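Local coordinates for organic hydroperoxide resistance protein (Deinococcus radiodurans, PDB 1USP), which probably reduces organic hydroperoxides to the corresponding alcohols by means of a pair of reactive cysteines, as other Ohr proteins of the OsmC/Ohr family do, at residues G53-F58 with I79-G84. Residues are numbered along the deposited sequence; the frame is centred on the assembly and turned at random.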
loop_
_atom_site.group_PDB
_atom_site.type_symbol
_atom_site.label_atom_id
_atom_site.label_comp_id
_atom_site.label_asym_id
_atom_site.label_seq_id
_atom_site.Cartn_x
_atom_site.Cartn_y
_atom_site.Cartn_z
ATOM N N GLY A 53 -1.075 1.621 -4.809
ATOM C CA GLY A 53 -1.998 2.337 -3.944
ATOM C C GLY A 53 -1.688 3.818 -3.822
ATOM O O GLY A 53 -2.589 4.656 -3.840
ATOM N N TYR A 54 -0.410 4.156 -3.723
ATOM C CA TYR A 54 0.005 5.559 -3.556
ATOM C C TYR A 54 -0.283 6.341 -4.838
ATOM O O TYR A 54 -0.734 7.479 -4.785
ATOM C CB TYR A 54 1.504 5.643 -3.239
ATOM C CG TYR A 54 1.961 6.802 -2.386
ATOM C CD1 TYR A 54 1.285 8.017 -2.364
ATOM C CD2 TYR A 54 3.107 6.675 -1.599
ATOM C CE1 TYR A 54 1.744 9.094 -1.573
ATOM C CE2 TYR A 54 3.556 7.729 -0.796
ATOM C CZ TYR A 54 2.873 8.936 -0.797
ATOM O OH TYR A 54 3.321 9.970 -0.019
ATOM N N ALA A 55 -0.018 5.735 -5.993
ATOM C CA ALA A 55 -0.339 6.381 -7.265
ATOM C C ALA A 55 -1.855 6.620 -7.379
ATOM O O ALA A 55 -2.285 7.691 -7.801
ATOM C CB ALA A 55 0.170 5.560 -8.438
ATOM N N ALA A 56 -2.650 5.639 -6.971
ATOM C CA ALA A 56 -4.109 5.759 -7.010
ATOM C C ALA A 56 -4.616 6.854 -6.047
ATOM O O ALA A 56 -5.543 7.603 -6.365
ATOM C CB ALA A 56 -4.745 4.417 -6.686
ATOM N N CYS A 57 -3.982 6.945 -4.880
ATOM C CA CYS A 57 -4.352 7.909 -3.839
ATOM C C CYS A 57 -4.079 9.332 -4.310
ATOM O O CYS A 57 -4.853 10.248 -4.049
ATOM C CB CYS A 57 -3.536 7.617 -2.572
ATOM S SG CYS A 57 -3.998 8.610 -1.127
ATOM N N PHE A 58 -2.963 9.509 -5.008
ATOM C CA PHE A 58 -2.616 10.815 -5.579
ATOM C C PHE A 58 -3.609 11.220 -6.649
ATOM O O PHE A 58 -3.940 12.373 -6.759
ATOM C CB PHE A 58 -1.198 10.818 -6.153
ATOM C CG PHE A 58 -0.280 11.775 -5.466
ATOM C CD1 PHE A 58 -0.070 11.682 -4.102
ATOM C CD2 PHE A 58 0.366 12.782 -6.177
ATOM C CE1 PHE A 58 0.769 12.577 -3.462
ATOM C CE2 PHE A 58 1.214 13.658 -5.536
ATOM C CZ PHE A 58 1.407 13.557 -4.182
ATOM N N ILE A 79 0.078 9.465 -12.879
ATOM C CA ILE A 79 0.935 9.505 -11.696
ATOM C C ILE A 79 1.674 8.170 -11.577
ATOM O O ILE A 79 1.053 7.129 -11.557
ATOM C CB ILE A 79 0.097 9.748 -10.396
ATOM C CG1 ILE A 79 -0.701 11.049 -10.460
ATOM C CG2 ILE A 79 1.000 9.760 -9.164
ATOM C CD1 ILE A 79 0.134 12.314 -10.355
ATOM N N THR A 80 2.995 8.222 -11.508
ATOM C CA THR A 80 3.833 7.038 -11.339
ATOM C C THR A 80 4.504 7.061 -9.964
ATOM O O THR A 80 5.217 8.015 -9.613
ATOM C CB THR A 80 4.887 7.004 -12.463
ATOM O OG1 THR A 80 4.233 6.998 -13.740
ATOM C CG2 THR A 80 5.695 5.720 -12.439
ATOM N N ALA A 81 4.250 6.025 -9.166
ATOM C CA ALA A 81 4.975 5.810 -7.919
ATOM C C ALA A 81 6.093 4.783 -8.073
ATOM O O ALA A 81 5.876 3.709 -8.631
ATOM C CB ALA A 81 4.018 5.368 -6.845
ATOM N N ARG A 82 7.273 5.116 -7.561
ATOM C CA ARG A 82 8.401 4.207 -7.473
ATOM C C ARG A 82 8.707 3.990 -5.995
ATOM O O ARG A 82 8.993 4.931 -5.255
ATOM C CB ARG A 82 9.617 4.777 -8.220
ATOM C CG ARG A 82 9.434 4.769 -9.728
ATOM C CD ARG A 82 10.533 5.506 -10.536
ATOM N NE ARG A 82 10.014 5.856 -11.855
ATOM C CZ ARG A 82 9.723 7.083 -12.289
ATOM N NH1 ARG A 82 9.949 8.157 -11.543
ATOM N NH2 ARG A 82 9.219 7.229 -13.508
ATOM N N VAL A 83 8.586 2.743 -5.560
ATOM C CA VAL A 83 8.729 2.372 -4.166
ATOM C C VAL A 83 9.847 1.341 -4.042
ATOM O O VAL A 83 9.723 0.221 -4.547
ATOM C CB VAL A 83 7.434 1.772 -3.619
ATOM C CG1 VAL A 83 7.589 1.400 -2.157
ATOM C CG2 VAL A 83 6.286 2.748 -3.808
ATOM N N GLY A 84 10.926 1.731 -3.375
ATOM C CA GLY A 84 12.087 0.879 -3.173
ATOM C C GLY A 84 12.181 0.396 -1.744
ATOM O O GLY A 84 11.826 1.115 -0.806
#
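In the OsmC/Ohr fold a long central helix, 46-68, lies against a beta-sheet, and here Ala55 and Phe58 of that helix meet Ile79 and Ala81 on strand 78-88, deep inside the protein. Segments 53-58 and 79-84 run nearly antiparallel, their N-to-C directions 148° apart, and their axes come within 7.3 Å of each other. Such closeness is possible because small residues meet at the middle: Ala55 and Ala81 bring their CA atoms to 5.4 Å, and their methyls lie side by side, CB to CB at 4.2 Å. The Ala81 methyl also looks at the helix backbone, 4.1 Å from Ala55 N, while Tyr54 CB brushes it more loosely. No hydrogen bond joins the two segments; the fit is one of apolar surfaces.

Alternate strand residues, Ile79 and Ala81, point at the helix, whereas Thr80 and Arg82 turn to the other face of the sheet, where Arg82 makes salt bridges to Glu97 and Glu99. The strand edge is not left open: 79-84 pairs antiparallel with a strand of the other subunit, continuing the sheet across the dimer. On the helix, Cys57 lies too far round to touch this strand and forms the disulfide with Cys121, the cysteine pair probably used in peroxide reduction; Tyr54, one turn before Phe58, reaches Ser124 with its OH.

Ile79 splits its two branches. CG2, anti to the backbone N, sits beside the helix at 3.9 Å from Phe58 CB and 4.1 Å from Ala55 CA. The other branch carries CD1 to the edge of the Phe58 ring, near its plane. Closest of all, Ala55 CB rests on the strand backbone, 3.6 Å from Ile79 O.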